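Local coordinates for pyridoxamine 5'-phosphate oxidase-related, FMN-binding protein (Mycobacterium smegmatis, PDB 6ECI) that binds flavin adenine dinucleotide and, as a FAD-sequestering protein, probably helps protect mycobacteria against hypoxic and oxidative stress, at residues Asp14-Val19 / Val65-Asp70; Gly84-Val89 / His113-Leu118. One frame throughout, in Å; residues are numbered along the deposited sequence.

Contact 1 (Asp14-Val19 / Val65-Asp70)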
loop_
_atom_site.group_PDB
_atom_site.type_symbol
_atom_site.label_atom_id
_atom_site.label_comp_id
_atom_site.label_asym_id
_atom_site.label_seq_id
_atom_site.Cartn_x
_atom_site.Cartn_y
_atom_site.Cartn_z
ATOM N N ASP B 14 5.057 -17.041 1.032
ATOM C CA ASP B 14 3.790 -17.712 1.299
ATOM C C ASP B 14 2.762 -16.752 1.883
ATOM O O ASP B 14 1.590 -16.788 1.494
ATOM C CB ASP B 14 4.005 -18.902 2.233
ATOM C CG ASP B 14 4.401 -20.158 1.488
ATOM O OD1 ASP B 14 4.020 -20.288 0.305
ATOM O OD2 ASP B 14 5.088 -21.016 2.083
ATOM N N LEU B 15 3.179 -15.888 2.814
ATOM C CA LEU B 15 2.262 -14.893 3.360
ATOM C C LEU B 15 1.662 -14.032 2.255
ATOM O O LEU B 15 0.492 -13.642 2.329
ATOM C CB LEU B 15 2.979 -14.022 4.390
ATOM C CG LEU B 15 3.161 -14.630 5.781
ATOM C CD1 LEU B 15 3.888 -13.665 6.691
ATOM C CD2 LEU B 15 1.822 -15.022 6.373
ATOM N N LEU B 16 2.446 -13.738 1.215
ATOM C CA LEU B 16 1.918 -12.993 0.077
ATOM C C LEU B 16 0.800 -13.754 -0.624
ATOM O O LEU B 16 -0.124 -13.137 -1.165
ATOM C CB LEU B 16 3.042 -12.677 -0.911
ATOM C CG LEU B 16 4.001 -11.563 -0.499
ATOM C CD1 LEU B 16 5.000 -11.277 -1.609
ATOM C CD2 LEU B 16 3.213 -10.313 -0.147
ATOM N N LYS B 17 0.859 -15.088 -0.621
ATOM C CA LYS B 17 -0.172 -15.884 -1.275
ATOM C C LYS B 17 -1.483 -15.910 -0.502
ATOM O O LYS B 17 -2.474 -16.435 -1.021
ATOM C CB LYS B 17 0.321 -17.318 -1.484
ATOM C CG LYS B 17 1.607 -17.430 -2.271
ATOM C CD LYS B 17 1.527 -18.560 -3.275
ATOM C CE LYS B 17 2.910 -19.017 -3.693
ATOM N NZ LYS B 17 3.676 -19.561 -2.538
ATOM N N SER B 18 -1.519 -15.367 0.713
ATOM C CA SER B 18 -2.728 -15.380 1.524
ATOM C C SER B 18 -3.659 -14.207 1.229
ATOM O O SER B 18 -4.790 -14.198 1.722
ATOM C CB SER B 18 -2.369 -15.375 3.012
ATOM O OG SER B 18 -1.919 -14.098 3.425
ATOM N N VAL B 19 -3.215 -13.213 0.455
ATOM C CA VAL B 19 -4.013 -12.026 0.150
ATOM C C VAL B 19 -3.906 -11.723 -1.340
ATOM O O VAL B 19 -2.887 -12.019 -1.972
ATOM C CB VAL B 19 -3.581 -10.802 0.994
ATOM C CG1 VAL B 19 -3.668 -11.113 2.483
ATOM C CG2 VAL B 19 -2.168 -10.352 0.619
ATOM N N VAL B 65 10.731 -0.734 -8.589
ATOM C CA VAL B 65 9.462 -0.536 -7.908
ATOM C C VAL B 65 9.501 -1.207 -6.542
ATOM O O VAL B 65 10.272 -2.137 -6.295
ATOM C CB VAL B 65 8.266 -1.081 -8.719
ATOM C CG1 VAL B 65 8.194 -0.420 -10.089
ATOM C CG2 VAL B 65 8.349 -2.601 -8.838
ATOM N N LEU B 66 8.647 -0.710 -5.655
ATOM C CA LEU B 66 8.321 -1.377 -4.405
ATOM C C LEU B 66 6.998 -2.113 -4.558
ATOM O O LEU B 66 6.061 -1.602 -5.178
ATOM C CB LEU B 66 8.221 -0.373 -3.255
ATOM C CG LEU B 66 9.532 0.104 -2.640
ATOM C CD1 LEU B 66 9.272 1.183 -1.610
ATOM C CD2 LEU B 66 10.226 -1.069 -2.006
ATOM N N PHE B 67 6.928 -3.320 -4.007
ATOM C CA PHE B 67 5.668 -4.038 -3.881
ATOM C C PHE B 67 5.431 -4.363 -2.417
ATOM O O PHE B 67 6.331 -4.860 -1.733
ATOM C CB PHE B 67 5.647 -5.326 -4.697
ATOM C CG PHE B 67 4.403 -6.139 -4.487
ATOM C CD1 PHE B 67 3.233 -5.816 -5.152
ATOM C CD2 PHE B 67 4.397 -7.212 -3.612
ATOM C CE1 PHE B 67 2.085 -6.554 -4.960
ATOM C CE2 PHE B 67 3.251 -7.954 -3.414
ATOM C CZ PHE B 67 2.091 -7.624 -4.089
ATOM N N GLU B 68 4.220 -4.098 -1.945
ATOM C CA GLU B 68 3.880 -4.366 -0.560
ATOM C C GLU B 68 2.490 -4.977 -0.485
ATOM O O GLU B 68 1.613 -4.680 -1.300
ATOM C CB GLU B 68 3.950 -3.093 0.292
ATOM C CG GLU B 68 3.896 -3.345 1.784
ATOM C CD GLU B 68 2.489 -3.267 2.337
ATOM O OE1 GLU B 68 1.579 -2.853 1.589
ATOM O OE2 GLU B 68 2.298 -3.616 3.522
ATOM N N ALA B 69 2.315 -5.853 0.499
ATOM C CA ALA B 69 1.026 -6.429 0.841
ATOM C C ALA B 69 1.069 -6.800 2.317
ATOM O O ALA B 69 2.135 -7.102 2.861
ATOM C CB ALA B 69 0.700 -7.647 -0.027
ATOM N N ASP B 70 -0.090 -6.756 2.969
ATOM C CA ASP B 70 -0.142 -6.991 4.405
ATOM C C ASP B 70 -1.496 -7.586 4.770
ATOM O O ASP B 70 -2.382 -7.736 3.926
ATOM C CB ASP B 70 0.132 -5.699 5.184
ATOM C CG ASP B 70 -0.737 -4.541 4.732
ATOM O OD1 ASP B 70 -1.961 -4.731 4.584
ATOM O OD2 ASP B 70 -0.199 -3.430 4.544
#
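Leu-16, Val-19, Phe-67 and Ala-69 form an apolar joint at which the end of helix 9-16 meets strand 64-72 of a curled antiparallel sheet, consistent with the split beta-barrel of the FMN-binding clan. It illustrates how alternate residues of one strand can serve two surroundings. Phe-67 and Ala-69 point their side chains toward the helix end, while Glu-68 and Asp-70 turn the other way. Chi1 of Phe-67 (175°) sets CG anti to the backbone N. The Phe-67 and Leu-16 side chains slide past each other in opposite directions. Leu-16 meets the ring at its edge, near the ring plane, CD2 lying 4.0 Å from Phe-67 CE2. Leu-16 CD2 also touches Ala-69 CB at 3.7 Å. Val-19, the last residue of the type I turn that begins at Leu-16, brings CG2 within 4.0 Å of Ala-69 CB, which is therefore met by two methyls; the other Val-19 branch, CG1, packs on the backbone O of Asp-70 at 3.9 Å. On the other side of the strand, Asp-70 forms a salt bridge with Arg-23 of the second subunit and its side chain lies about 5 Å, nearest atoms, from a bound FAD, while Glu-68 pairs with Arg-23 of its own chain. Ser-18 grips Leu-15 O twice, by N at 3.1 Å and, in the carbonyl plane, by OG at 2.7 Å.

Contact 2 (Gly84-Val89 / His113-Leu118)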
loop_
_atom_site.group_PDB
_atom_site.type_symbol
_atom_site.label_atom_id
_atom_site.label_comp_id
_atom_site.label_asym_id
_atom_site.label_seq_id
_atom_site.Cartn_x
_atom_site.Cartn_y
_atom_site.Cartn_z
ATOM N N GLY B 84 12.244 -4.725 -6.352
ATOM C CA GLY B 84 12.631 -5.389 -7.575
ATOM C C GLY B 84 12.389 -4.527 -8.792
ATOM O O GLY B 84 12.205 -3.312 -8.691
ATOM N N VAL B 85 12.398 -5.179 -9.953
ATOM C CA VAL B 85 12.181 -4.524 -11.235
ATOM C C VAL B 85 10.948 -5.131 -11.885
ATOM O O VAL B 85 10.762 -6.353 -11.863
ATOM C CB VAL B 85 13.407 -4.659 -12.160
ATOM C CG1 VAL B 85 13.200 -3.852 -13.432
ATOM C CG2 VAL B 85 14.667 -4.210 -11.439
ATOM N N ALA B 86 10.104 -4.275 -12.455
ATOM C CA ALA B 86 8.909 -4.718 -13.160
ATOM C C ALA B 86 9.260 -4.963 -14.622
ATOM O O ALA B 86 9.746 -4.058 -15.310
ATOM C CB ALA B 86 7.787 -3.688 -13.040
ATOM N N ARG B 87 9.015 -6.180 -15.092
ATOM C CA ARG B 87 9.313 -6.567 -16.460
ATOM C C ARG B 87 8.080 -7.216 -17.067
ATOM O O ARG B 87 7.419 -8.033 -16.420
ATOM C CB ARG B 87 10.509 -7.530 -16.511
ATOM C CG ARG B 87 11.770 -6.996 -15.834
ATOM C CD ARG B 87 12.843 -6.613 -16.847
ATOM N NE ARG B 87 13.025 -5.169 -16.981
ATOM C CZ ARG B 87 14.132 -4.515 -16.638
ATOM N NH1 ARG B 87 15.165 -5.168 -16.126
ATOM N NH2 ARG B 87 14.203 -3.201 -16.802
ATOM N N THR B 88 7.762 -6.844 -18.303
ATOM C CA THR B 88 6.618 -7.444 -18.968
ATOM C C THR B 88 6.930 -8.882 -19.371
ATOM O O THR B 88 8.088 -9.285 -19.509
ATOM C CB THR B 88 6.210 -6.635 -20.201
ATOM O OG1 THR B 88 7.130 -6.889 -21.267
ATOM C CG2 THR B 88 6.203 -5.154 -19.890
ATOM N N VAL B 89 5.869 -9.659 -19.559
ATOM C CA VAL B 89 5.979 -11.067 -19.918
ATOM C C VAL B 89 6.047 -11.161 -21.440
ATOM O O VAL B 89 5.049 -10.938 -22.131
ATOM C CB VAL B 89 4.805 -11.871 -19.351
ATOM C CG1 VAL B 89 4.767 -13.261 -19.954
ATOM C CG2 VAL B 89 4.908 -11.940 -17.833
ATOM N N HIS B 113 -1.691 -7.565 -20.656
ATOM C CA HIS B 113 -0.362 -6.981 -20.481
ATOM C C HIS B 113 0.151 -7.519 -19.151
ATOM O O HIS B 113 -0.041 -6.898 -18.104
ATOM C CB HIS B 113 -0.391 -5.459 -20.516
ATOM C CG HIS B 113 0.963 -4.844 -20.685
ATOM N ND1 HIS B 113 1.148 -3.521 -21.026
ATOM C CD2 HIS B 113 2.202 -5.382 -20.574
ATOM C CE1 HIS B 113 2.443 -3.269 -21.113
ATOM N NE2 HIS B 113 3.104 -4.381 -20.843
ATOM N N TRP B 114 0.796 -8.679 -19.206
ATOM C CA TRP B 114 1.310 -9.324 -18.009
ATOM C C TRP B 114 2.625 -8.683 -17.589
ATOM O O TRP B 114 3.518 -8.475 -18.415
ATOM C CB TRP B 114 1.516 -10.817 -18.249
ATOM C CG TRP B 114 0.276 -11.565 -18.623
ATOM C CD1 TRP B 114 -0.141 -11.885 -19.883
ATOM C CD2 TRP B 114 -0.707 -12.093 -17.728
ATOM N NE1 TRP B 114 -1.325 -12.580 -19.826
ATOM C CE2 TRP B 114 -1.695 -12.719 -18.514
ATOM C CE3 TRP B 114 -0.849 -12.095 -16.338
ATOM C CZ2 TRP B 114 -2.810 -13.340 -17.956
ATOM C CZ3 TRP B 114 -1.956 -12.711 -15.785
ATOM C CH2 TRP B 114 -2.922 -13.326 -16.592
ATOM N N VAL B 115 2.743 -8.374 -16.302
ATOM C CA VAL B 115 3.955 -7.809 -15.727
ATOM C C VAL B 115 4.326 -8.627 -14.500
ATOM O O VAL B 115 3.447 -9.095 -13.765
ATOM C CB VAL B 115 3.769 -6.320 -15.357
ATOM C CG1 VAL B 115 5.086 -5.707 -14.900
ATOM C CG2 VAL B 115 3.191 -5.543 -16.527
ATOM N N ARG B 116 5.625 -8.814 -14.283
ATOM C CA ARG B 116 6.140 -9.478 -13.093
ATOM C C ARG B 116 7.127 -8.562 -12.391
ATOM O O ARG B 116 7.953 -7.913 -13.039
ATOM C CB ARG B 116 6.839 -10.799 -13.425
ATOM C CG ARG B 116 5.932 -11.932 -13.857
ATOM C CD ARG B 116 6.734 -13.218 -13.997
ATOM N NE ARG B 116 6.054 -14.217 -14.815
ATOM C CZ ARG B 116 5.184 -15.108 -14.347
ATOM N NH1 ARG B 116 4.877 -15.132 -13.055
ATOM N NH2 ARG B 116 4.621 -15.976 -15.174
ATOM N N VAL B 117 7.042 -8.513 -11.067
ATOM C CA VAL B 117 8.051 -7.844 -10.257
ATOM C C VAL B 117 9.115 -8.884 -9.932
ATOM O O VAL B 117 8.896 -9.771 -9.103
ATOM C CB VAL B 117 7.452 -7.235 -8.985
ATOM C CG1 VAL B 117 8.544 -6.579 -8.153
ATOM C CG2 VAL B 117 6.381 -6.225 -9.339
ATOM N N LEU B 118 10.258 -8.800 -10.610
ATOM C CA LEU B 118 11.353 -9.723 -10.350
ATOM C C LEU B 118 12.112 -9.240 -9.121
ATOM O O LEU B 118 12.725 -8.166 -9.151
ATOM C CB LEU B 118 12.277 -9.830 -11.563
ATOM C CG LEU B 118 11.593 -10.208 -12.879
ATOM C CD1 LEU B 118 12.628 -10.518 -13.947
ATOM C CD2 LEU B 118 10.642 -11.383 -12.688
#
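Arg-87 and Arg-116 face each other as an antiparallel hydrogen-bonded pair, with nearly straight bonds from Arg-87 N to Arg-116 O and from Arg-116 N to Arg-87 O, both 2.9 Å long. The Val-85/Leu-118 pair repeats the pattern, and Val-89 N extends the ladder to Trp-114 O at 2.9 Å. Between them stand the non-hydrogen-bonded pairs Ala-86/Val-117 and Thr-88/Val-115, whose CA atoms supply CA-H...O contacts, as from Ala-86 CA to Arg-116 O at 3.3 Å. This is a regular two-strand ladder in the barrel sheet.

Outside the ladder, the two arginine ends part. The Arg-116 chain, extended from CG to NE, reaches a salt bridge with Asp-94 of helix 92-99, and NH1 bonds to Gln-42 OE1 and Thr-45 OG1. The Arg-87 chain is bent at chi2 and chi3, Val-85 CG1 lies over the centre of one guanidinium face, and Arg-87 NE is hydrogen-bonded to Asn-62 OD1. Arg-87 CG touches Leu-118 CD1 at 4.1 Å, the two side chains crossing at about a right angle. Val-89 and Trp-114 lie side by side, CG2 of the valine 3.6 Å from CB of the tryptophan. On the other face, that of Ala-86 and Val-115, Ala-86 CB meets Val-115 CG1 at 3.9 Å, and Thr-88 presents CG2 to the edge of the poorly ordered His-113 ring. The chemistry implies that backbone bonds set the register, leaving the charged ends to partners elsewhere.

In the fold
The two contacts come in series along the chain, contact 1 closing before contact 2 opens, and their centres are 15 Å apart. They share one antiparallel sheet: strands 64-72 and 77-88 follow each other in sequence and are neighbours in it. Where they adjoin, Val-65 N probably donates to Gly-84 O (3.0 Å), and Val-65 CG2 packs on Val-117 CG1 at 4.0 Å. Contact 1 joins the helix 9-16 end to this sheet, whereas contact 2 continues it to strand 114-119. Contact 1 borders the second subunit, and its Asp-70 side chain lies near Ser-79 of the same chain, in one FAD pocket; contact 2 lies beside Arg-49 and Thr-50 of the other, so the sheet serves both pockets.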